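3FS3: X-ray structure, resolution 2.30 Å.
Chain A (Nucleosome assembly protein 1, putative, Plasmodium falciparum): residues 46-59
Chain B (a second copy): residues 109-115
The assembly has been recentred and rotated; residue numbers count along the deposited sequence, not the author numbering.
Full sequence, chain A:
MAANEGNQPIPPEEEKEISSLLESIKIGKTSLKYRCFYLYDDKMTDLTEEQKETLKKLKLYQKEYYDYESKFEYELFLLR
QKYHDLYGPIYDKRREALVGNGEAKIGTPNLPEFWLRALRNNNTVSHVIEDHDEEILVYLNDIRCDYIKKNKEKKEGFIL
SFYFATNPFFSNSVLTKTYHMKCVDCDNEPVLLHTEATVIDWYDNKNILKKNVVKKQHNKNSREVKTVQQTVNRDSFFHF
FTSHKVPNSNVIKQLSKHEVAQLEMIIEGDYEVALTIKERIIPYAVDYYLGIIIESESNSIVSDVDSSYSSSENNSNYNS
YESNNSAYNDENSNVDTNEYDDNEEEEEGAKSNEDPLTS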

# COMPACT_ATOMS: atom_id res chain seq x y z
N ASP A 46 3.19 35.21 13.51
CA ASP A 46 3.07 36.11 14.66
C ASP A 46 3.81 35.55 15.87
O ASP A 46 3.36 35.65 17.02
CB ASP A 46 1.60 36.37 14.97
CG ASP A 46 0.89 37.03 13.80
OD1 ASP A 46 1.42 38.04 13.29
OD2 ASP A 46 -0.19 36.54 13.40
N LEU A 47 4.96 34.98 15.58
CA LEU A 47 5.83 34.39 16.58
C LEU A 47 6.82 35.48 16.98
O LEU A 47 6.93 36.51 16.32
CB LEU A 47 6.59 33.23 15.94
CG LEU A 47 5.76 32.34 15.02
CD1 LEU A 47 6.65 31.53 14.09
CD2 LEU A 47 4.89 31.44 15.88
N THR A 48 7.54 35.25 18.07
CA THR A 48 8.55 36.20 18.51
C THR A 48 9.67 36.01 17.49
O THR A 48 9.71 34.98 16.80
CB THR A 48 9.09 35.85 19.90
OG1 THR A 48 9.49 34.47 19.90
CG2 THR A 48 8.03 36.08 20.97
N GLU A 49 10.58 36.98 17.39
CA GLU A 49 11.68 36.87 16.44
C GLU A 49 12.46 35.58 16.67
O GLU A 49 12.89 34.90 15.73
CB GLU A 49 12.61 38.08 16.56
CG GLU A 49 11.99 39.36 16.05
CD GLU A 49 11.39 39.21 14.66
OE1 GLU A 49 12.09 38.72 13.75
OE2 GLU A 49 10.21 39.58 14.48
N GLU A 50 12.62 35.24 17.94
CA GLU A 50 13.32 34.03 18.35
C GLU A 50 12.66 32.77 17.78
O GLU A 50 13.33 31.88 17.26
CB GLU A 50 13.32 33.98 19.88
CG GLU A 50 13.82 32.70 20.50
CD GLU A 50 13.36 32.57 21.94
OE1 GLU A 50 13.81 31.62 22.61
OE2 GLU A 50 12.55 33.41 22.39
N GLN A 51 11.34 32.71 17.87
CA GLN A 51 10.61 31.56 17.35
C GLN A 51 10.65 31.53 15.83
O GLN A 51 10.68 30.46 15.21
CB GLN A 51 9.16 31.59 17.87
CG GLN A 51 9.08 31.55 19.40
CD GLN A 51 7.73 31.98 19.94
OE1 GLN A 51 6.89 32.51 19.21
NE2 GLN A 51 7.52 31.78 21.24
N LYS A 52 10.66 32.71 15.21
CA LYS A 52 10.71 32.79 13.75
C LYS A 52 11.99 32.10 13.27
O LYS A 52 11.96 31.37 12.29
CB LYS A 52 10.70 34.25 13.27
CG LYS A 52 9.41 35.00 13.54
CD LYS A 52 9.55 36.46 13.12
CE LYS A 52 8.34 37.29 13.52
NZ LYS A 52 7.16 36.95 12.69
N GLU A 53 13.09 32.34 13.98
CA GLU A 53 14.37 31.72 13.63
C GLU A 53 14.27 30.20 13.72
O GLU A 53 14.78 29.48 12.86
CB GLU A 53 15.48 32.21 14.57
CG GLU A 53 16.13 33.50 14.12
CD GLU A 53 16.79 33.35 12.77
OE1 GLU A 53 17.70 32.50 12.66
OE2 GLU A 53 16.40 34.07 11.82
N THR A 54 13.63 29.73 14.79
CA THR A 54 13.44 28.31 15.01
C THR A 54 12.66 27.69 13.86
O THR A 54 12.98 26.60 13.39
CB THR A 54 12.69 28.07 16.33
OG1 THR A 54 13.55 28.42 17.43
CG2 THR A 54 12.27 26.60 16.45
N LEU A 55 11.63 28.41 13.41
CA LEU A 55 10.79 27.94 12.32
C LEU A 55 11.60 27.85 11.02
O LEU A 55 11.45 26.90 10.25
CB LEU A 55 9.60 28.88 12.13
CG LEU A 55 8.57 28.42 11.10
CD1 LEU A 55 7.99 27.08 11.53
CD2 LEU A 55 7.45 29.45 10.98
N LYS A 56 12.46 28.84 10.78
CA LYS A 56 13.28 28.84 9.57
C LYS A 56 14.23 27.65 9.60
O LYS A 56 14.42 26.99 8.59
CB LYS A 56 14.09 30.14 9.46
CG LYS A 56 13.26 31.40 9.62
CD LYS A 56 12.07 31.44 8.67
CE LYS A 56 10.97 32.35 9.20
NZ LYS A 56 11.49 33.71 9.56
N LYS A 57 14.81 27.37 10.76
CA LYS A 57 15.71 26.24 10.87
C LYS A 57 14.98 24.94 10.54
O LYS A 57 15.51 24.10 9.80
CB LYS A 57 16.32 26.17 12.28
CG LYS A 57 17.35 27.27 12.54
CD LYS A 57 17.76 27.33 14.01
CE LYS A 57 18.44 26.05 14.48
NZ LYS A 57 18.75 26.10 15.94
N LEU A 58 13.76 24.79 11.05
CA LEU A 58 12.96 23.60 10.79
C LEU A 58 12.67 23.44 9.29
O LEU A 58 12.72 22.32 8.77
CB LEU A 58 11.63 23.64 11.57
CG LEU A 58 11.62 23.00 12.96
CD1 LEU A 58 12.80 23.50 13.76
CD2 LEU A 58 10.30 23.32 13.66
N LYS A 59 12.36 24.54 8.60
CA LYS A 59 12.10 24.45 7.17
C LYS A 59 13.38 24.02 6.47
O LYS A 59 13.35 23.23 5.52
CB LYS A 59 11.63 25.80 6.61
CG LYS A 59 10.21 26.20 7.02
CD LYS A 59 9.22 25.03 6.93
CE LYS A 59 9.20 24.36 5.55
NZ LYS A 59 8.59 25.22 4.49
N PRO B 109 9.48 24.43 23.78
CA PRO B 109 9.52 25.84 24.17
C PRO B 109 10.04 26.83 23.13
O PRO B 109 9.68 28.00 23.18
CB PRO B 109 10.35 25.83 25.45
CG PRO B 109 11.29 24.67 25.23
CD PRO B 109 10.38 23.62 24.63
N ASN B 110 10.88 26.39 22.20
CA ASN B 110 11.38 27.33 21.21
C ASN B 110 10.38 27.57 20.08
O ASN B 110 10.61 28.40 19.21
CB ASN B 110 12.73 26.86 20.65
CG ASN B 110 13.77 26.69 21.75
OD1 ASN B 110 13.90 27.54 22.63
ND2 ASN B 110 14.52 25.60 21.68
N LEU B 111 9.28 26.82 20.10
CA LEU B 111 8.21 26.97 19.11
C LEU B 111 6.94 26.34 19.69
O LEU B 111 6.57 25.21 19.36
CB LEU B 111 8.57 26.31 17.77
CG LEU B 111 7.66 26.71 16.60
CD1 LEU B 111 7.71 28.22 16.42
CD2 LEU B 111 8.11 26.01 15.32
N PRO B 112 6.27 27.08 20.58
CA PRO B 112 5.05 26.71 21.29
C PRO B 112 3.99 25.98 20.49
O PRO B 112 3.62 26.40 19.39
CB PRO B 112 4.55 28.05 21.83
CG PRO B 112 5.80 28.76 22.15
CD PRO B 112 6.64 28.48 20.91
N GLU B 113 3.50 24.87 21.04
CA GLU B 113 2.44 24.07 20.43
C GLU B 113 2.76 23.44 19.08
O GLU B 113 1.85 23.04 18.34
CB GLU B 113 1.17 24.91 20.29
CG GLU B 113 0.93 25.83 21.47
CD GLU B 113 -0.47 26.42 21.50
OE1 GLU B 113 -1.09 26.58 20.42
OE2 GLU B 113 -0.94 26.73 22.61
N PHE B 114 4.05 23.32 18.76
CA PHE B 114 4.46 22.75 17.49
C PHE B 114 3.77 21.47 17.07
O PHE B 114 3.20 21.40 15.99
CB PHE B 114 5.97 22.50 17.45
CG PHE B 114 6.43 21.87 16.17
CD1 PHE B 114 6.54 22.63 15.00
CD2 PHE B 114 6.70 20.51 16.10
CE1 PHE B 114 6.91 22.04 13.79
CE2 PHE B 114 7.07 19.90 14.90
CZ PHE B 114 7.17 20.68 13.73
N TRP B 115 3.85 20.43 17.90
CA TRP B 115 3.24 19.16 17.54
C TRP B 115 1.72 19.19 17.55
O TRP B 115 1.08 18.59 16.68
CB TRP B 115 3.76 18.03 18.44
CG TRP B 115 5.23 17.81 18.30
CD1 TRP B 115 6.21 18.22 19.17
CD2 TRP B 115 5.90 17.17 17.21
NE1 TRP B 115 7.44 17.88 18.68
CE2 TRP B 115 7.29 17.24 17.48
CE3 TRP B 115 5.47 16.55 16.03
CZ2 TRP B 115 8.25 16.71 16.61
CZ3 TRP B 115 6.42 16.02 15.17
CH2 TRP B 115 7.80 16.10 15.46
O HOH W 1 12.82 30.03 19.36
O HOH W 2 9.90 30.72 22.69

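Two copies of the protein meet here, the first turns of a helix in chain A against a loop of chain B that leads into a helix of its own. The contact combines an apolar patch centred on Leu111(B) with a polar side, and no clear direct hydrogen bond crosses it; two waters link the polar groups.

Pro109(B) directs its CA-to-CB bond away from chain A and takes part through its backbone. Its O accepts a hydrogen bond from water 2 at 2.8 Å, and the same water accepts one from Gln51(A) NE2 at 3.0 Å. The carbonyl and the amide nitrogen, too far apart to meet, are thus joined by a molecule that donates to one and accepts from the other.

Asn110(B) follows, lying over Gln51(A) and Thr54(A), one helical turn apart. Its carbonyl is the polar centre of the contact: water 1 donates to Asn110(B) O at 2.8 Å, makes a weak bond to Glu50(A) O at 2.8 Å, and lies 2.6 Å from Thr54(A) OG1, to which it is also hydrogen-bonded. A threonine suits this place because its hydroxyl can join the water while its methyl remains free for apolar packing. The Gln51(A) side chain also passes close, with CG 3.5 Å from Asn110(B) O. The Asn110(B) side-chain amide nitrogen, ND2, is satisfied elsewhere in the structure.

Leu111(B) loses more area to the other stretch than any other residue, 91 Å². Its CA-to-CB bond points sideways, but with chi1 t and chi2 p the end of the side chain comes nearer to the helix. Its CD1 lies 4.2 Å from Leu47(A) CD1 and 3.9 Å from Gln51(A) CB, while its CD2 lies 3.9 Å from Leu55(A) CD1 and 3.8 Å from Leu58(A) CD2. The Thr54(A) methyl, CG2, adds a contact of 3.9 Å to Leu111(B) CB. A branched, uncharged side chain suits such a site, since its two methyls can reach several apolar neighbours and leave no polar group unsatisfied.

Pro112(B) packs its ring against the end of Gln51(A), with Pro112(B) CD 3.4 Å from Gln51(A) NE2. That glutamine is held from within chain A: its OE1 accepts from Thr48(A) N at 3.0 Å, and its own N donates to Thr48(A) OG1 at 3.3 Å, the bond that caps the helix. With OE1 turned back to the cap, NE2 is left to serve water 2.

Proline also suits the second position of the type II turn from Leu111(B) to Phe114(B), where its phi of -41° and psi of 131° are combined with a bond from Phe114(B) N to Leu111(B) O of 3.2 Å. Glu113(B), the third residue, has a positive phi of 62° and makes no contact with the chain A stretch.

Phe114(B) begins the helix and points its CA-to-CB bond toward chain A. Its CE1 lies 3.6 Å from Leu58(A) CD2, which approaches the ring obliquely. The same leucine methyl therefore touches both Leu111(B) and Phe114(B), extending the apolar patch. Trp115(B) lies beyond reach of this stretch.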